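Leucine rich repeat and phosphatase domain containing protein (Entamoeba histolytica, PDB 3EMU) has the fold of a dual specificity phosphatase, but lacks the family's usual catalytic signature and may be an inactive relative; its role is not established. Local coordinates at residues Ala120-Lys123 against Val124-Leu127; Ile104-Ala107 against Phe108-Tyr112. All coordinates share one frame; numbering follows the deposited sequence.

In the fold
Along the chain, helix 100-112 comes first and holds interaction 2, between 104-107 and 108-112. Helix 117-127 follows after a short connection and holds interaction 1, between 120-123 and 124-127. Both contacts are local, between successive turns of one helix, so neither closes a long loop. They lie in series and do not nest or cross. Their centres are about 11 Å apart, and the two helices pack on each other. F121 CD1 lies 3.7 Å from I106 CD1, and V124 CG2 also meets L109 CD1. Interaction 2 is buried between helices 68-85, 117-127 and 135-151, while interaction 1 is partly buried, farther from the chain's centre.

Interaction 1: Ala120-Lys123 against Val124-Leu127; sequences AFNK and VQGL
This is a helical i to i+4 contact between A120-K123 and V124-L127, over most of helix 117-127 of the phosphatase domain, toward its C-terminal end. Successive backbone bonds join the two turns. V124 N donates to A120 O, and Q125 N donates to F121 O at 2.8 Å with an almost straight N-H (172°). Farther along the pattern slackens. G126 N still reaches N122 O, with a more bent N-H, and the bond from L127 N to K123 O is weak at 3.3 Å.

On one flank F121 and Q125 form the main side-chain pair. In each, CG is anti to the backbone N, and the extended Q125 chain carries its amide to the ring. Q125 NE2 lies 3.7 Å from F121 CE2. It approaches obliquely, with the ring and amide planes 70° apart. N122 approaches the same ring from its rim: N122 ND2 sits in the ring plane, 3.4 Å from F121 CD2. The N122 and Q125 side chains run alongside each other in the same direction, their amide planes nearly parallel, 10° apart. N122 ND2 and Q125 OE1 are 4.1 Å apart.

Elsewhere aliphatic carbons touch backbone carbonyls of the previous turn: V124 CG2 rests 3.4 Å from A120 O, and L127 CG lies 3.7 Å from K123 O. The extended K123 chain leads its ammonium away, where NZ is hydrogen-bonded to Q113 OE1.

The buried flank faces helix 100-112, where A120 packs against I106 and M110. The loop residue I131 touches F121, V124 and Q125. Strand 11-14 borders the far end, with I14 against K123 and I13 against L127.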
# COMPACT_ATOMS: atom_id res chain seq x y z
N ALA A 120 -9.64 -7.89 -3.70
CA ALA A 120 -8.71 -7.02 -2.93
C ALA A 120 -8.95 -5.54 -3.36
O ALA A 120 -8.97 -4.63 -2.53
CB ALA A 120 -7.24 -7.45 -3.16
N PHE A 121 -9.16 -5.33 -4.66
CA PHE A 121 -9.56 -4.02 -5.16
C PHE A 121 -10.85 -3.49 -4.49
O PHE A 121 -10.88 -2.37 -3.95
CB PHE A 121 -9.70 -4.03 -6.69
CG PHE A 121 -10.14 -2.69 -7.21
CD1 PHE A 121 -9.18 -1.73 -7.58
CD2 PHE A 121 -11.51 -2.34 -7.22
CE1 PHE A 121 -9.59 -0.47 -8.02
CE2 PHE A 121 -11.92 -1.08 -7.64
CZ PHE A 121 -10.97 -0.14 -8.04
N ASN A 122 -11.90 -4.31 -4.48
CA ASN A 122 -13.18 -3.89 -3.93
C ASN A 122 -13.16 -3.59 -2.44
O ASN A 122 -13.82 -2.63 -1.98
CB ASN A 122 -14.23 -4.96 -4.17
CG ASN A 122 -14.61 -5.08 -5.60
OD1 ASN A 122 -15.18 -6.08 -6.00
ND2 ASN A 122 -14.32 -4.06 -6.39
N LYS A 123 -12.47 -4.44 -1.69
CA LYS A 123 -12.24 -4.21 -0.31
C LYS A 123 -11.55 -2.85 -0.04
O LYS A 123 -11.97 -2.11 0.85
CB LYS A 123 -11.41 -5.36 0.29
CG LYS A 123 -10.93 -5.07 1.73
CD LYS A 123 -10.51 -6.34 2.51
CE LYS A 123 -10.29 -6.01 4.02
NZ LYS A 123 -10.35 -7.26 4.92
N VAL A 124 -10.47 -2.54 -0.75
CA VAL A 124 -9.82 -1.25 -0.57
C VAL A 124 -10.76 -0.10 -1.00
O VAL A 124 -10.98 0.86 -0.25
CB VAL A 124 -8.47 -1.15 -1.33
CG1 VAL A 124 -7.92 0.31 -1.28
CG2 VAL A 124 -7.45 -2.14 -0.74
N GLN A 125 -11.34 -0.25 -2.19
CA GLN A 125 -12.28 0.73 -2.67
C GLN A 125 -13.36 1.07 -1.64
O GLN A 125 -13.67 2.25 -1.42
CB GLN A 125 -12.93 0.30 -3.97
CG GLN A 125 -13.90 1.36 -4.50
CD GLN A 125 -14.59 0.92 -5.77
OE1 GLN A 125 -15.29 -0.11 -5.78
NE2 GLN A 125 -14.37 1.65 -6.87
N GLY A 126 -13.92 0.06 -0.99
CA GLY A 126 -15.03 0.32 -0.09
C GLY A 126 -14.54 0.98 1.18
O GLY A 126 -15.31 1.57 1.92
N LEU A 127 -13.27 0.87 1.47
CA LEU A 127 -12.72 1.61 2.60
C LEU A 127 -12.22 3.02 2.21
O LEU A 127 -12.04 3.85 3.07
CB LEU A 127 -11.58 0.82 3.23
CG LEU A 127 -12.01 -0.37 4.08
CD1 LEU A 127 -10.83 -1.27 4.35
CD2 LEU A 127 -12.60 0.10 5.37

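Interaction 2: Ile104-Ala107 against Phe108-Tyr112; sequences IVIA and FLMYY
I106 and M110 cross at a slant, one helical turn apart, with I106 CG2 3.8 Å from M110 SD. The setting is the i to i+4 pattern of an alpha-helix, helix 100-112. In the dual specificity phosphatase fold this helix follows the P-loop position, here the loop after strand 89-94. In the deposited chain serine and lysine replace the family's signature cysteine and arginine there, so activity is not to be assumed. I106 CG2 lies anti to the backbone N and leans beside the carbonyl carbon. M110 CG is beside its own backbone N (chi1 -70°), and the extended next torsion carries SD to I106. The last torsion (chi3 63°) only turns the methyl away from the 104-107 turn. M110 CG sits close above that turn, 3.2 Å from I106 O.

V105 and L109 form a looser apolar pair, with V105 CG1 and L109 CD1 4.4 Å apart. L109 CG meets the backbone, at 3.4 Å from V105 O. F108 differs: with CG anti to the backbone N, the ring is directed away from 104-107, though V105 O still lies at its edge, near its plane.

Four backbone bonds run beneath these side chains: F108 N to I104 O, L109 N to V105 O, M110 N to I106 O and Y111 N to A107 O. The third is nearly straight, at 2.9 Å and 172°.

I80 and I84 of helix 68-85 touch F108. L141 of helix 135-151 meets I106 and A107, and F144 of that helix meets M110. I13 of strand 11-14 lies against V105.

At the C-terminal end F108 and Y112 overlap. Y112 CB sits 3.6 Å above the F108 ring plane, offset toward the rim. In return, F108 CZ lies 3.3 Å above the plane of the Y112 ring.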
# COMPACT_ATOMS: atom_id res chain seq x y z
N ILE A 104 -0.20 -0.76 -4.17
CA ILE A 104 0.63 -1.52 -3.25
C ILE A 104 -0.20 -2.21 -2.16
O ILE A 104 0.09 -3.36 -1.80
CB ILE A 104 1.77 -0.64 -2.60
CG1 ILE A 104 2.84 -0.31 -3.62
CG2 ILE A 104 2.45 -1.34 -1.38
CD1 ILE A 104 3.56 -1.53 -4.19
N VAL A 105 -1.17 -1.50 -1.60
CA VAL A 105 -2.01 -2.06 -0.54
C VAL A 105 -2.82 -3.25 -1.07
O VAL A 105 -3.00 -4.27 -0.39
CB VAL A 105 -2.92 -0.97 0.14
CG1 VAL A 105 -4.01 -1.59 1.00
CG2 VAL A 105 -2.08 0.01 1.01
N ILE A 106 -3.32 -3.12 -2.30
CA ILE A 106 -3.97 -4.22 -2.96
C ILE A 106 -3.04 -5.47 -3.11
O ILE A 106 -3.46 -6.56 -2.72
CB ILE A 106 -4.55 -3.79 -4.30
CG1 ILE A 106 -5.71 -2.80 -4.07
CG2 ILE A 106 -5.02 -5.04 -5.10
CD1 ILE A 106 -6.32 -2.20 -5.36
N ALA A 107 -1.84 -5.31 -3.68
CA ALA A 107 -0.87 -6.39 -3.79
C ALA A 107 -0.66 -7.09 -2.44
O ALA A 107 -0.68 -8.35 -2.34
CB ALA A 107 0.44 -5.87 -4.32
N PHE A 108 -0.48 -6.29 -1.38
CA PHE A 108 -0.32 -6.81 -0.05
C PHE A 108 -1.48 -7.71 0.43
O PHE A 108 -1.24 -8.80 0.97
CB PHE A 108 -0.08 -5.70 0.97
CG PHE A 108 -0.06 -6.21 2.37
CD1 PHE A 108 1.07 -6.94 2.86
CD2 PHE A 108 -1.16 -6.04 3.21
CE1 PHE A 108 1.09 -7.47 4.15
CE2 PHE A 108 -1.14 -6.56 4.50
CZ PHE A 108 -0.01 -7.29 4.96
N LEU A 109 -2.72 -7.26 0.29
CA LEU A 109 -3.88 -8.03 0.72
C LEU A 109 -4.13 -9.26 -0.17
O LEU A 109 -4.61 -10.28 0.31
CB LEU A 109 -5.12 -7.15 0.67
CG LEU A 109 -5.25 -5.91 1.57
CD1 LEU A 109 -6.54 -5.14 1.14
CD2 LEU A 109 -5.32 -6.25 3.05
N MET A 110 -3.86 -9.14 -1.47
CA MET A 110 -3.88 -10.30 -2.33
C MET A 110 -3.08 -11.43 -1.62
O MET A 110 -3.59 -12.54 -1.43
CB MET A 110 -3.33 -9.98 -3.73
CG MET A 110 -4.26 -9.05 -4.61
SD MET A 110 -3.53 -8.37 -6.09
CE MET A 110 -3.16 -9.82 -7.07
N TYR A 111 -1.87 -11.12 -1.16
CA TYR A 111 -0.96 -12.10 -0.60
C TYR A 111 -1.38 -12.49 0.82
O TYR A 111 -1.48 -13.68 1.17
CB TYR A 111 0.44 -11.47 -0.55
CG TYR A 111 1.52 -12.29 0.08
CD1 TYR A 111 2.11 -13.36 -0.61
CD2 TYR A 111 1.98 -12.00 1.36
CE1 TYR A 111 3.11 -14.12 -0.03
CE2 TYR A 111 3.01 -12.76 1.97
CZ TYR A 111 3.56 -13.83 1.26
OH TYR A 111 4.58 -14.58 1.81
N TYR A 112 -1.64 -11.47 1.64
CA TYR A 112 -1.86 -11.62 3.06
C TYR A 112 -3.23 -12.19 3.44
O TYR A 112 -3.39 -12.71 4.55
CB TYR A 112 -1.72 -10.27 3.72
CG TYR A 112 -1.52 -10.30 5.20
CD1 TYR A 112 -0.27 -10.60 5.72
CD2 TYR A 112 -2.55 -9.98 6.08
CE1 TYR A 112 -0.04 -10.60 7.05
CE2 TYR A 112 -2.35 -9.99 7.44
CZ TYR A 112 -1.07 -10.29 7.92
OH TYR A 112 -0.79 -10.31 9.27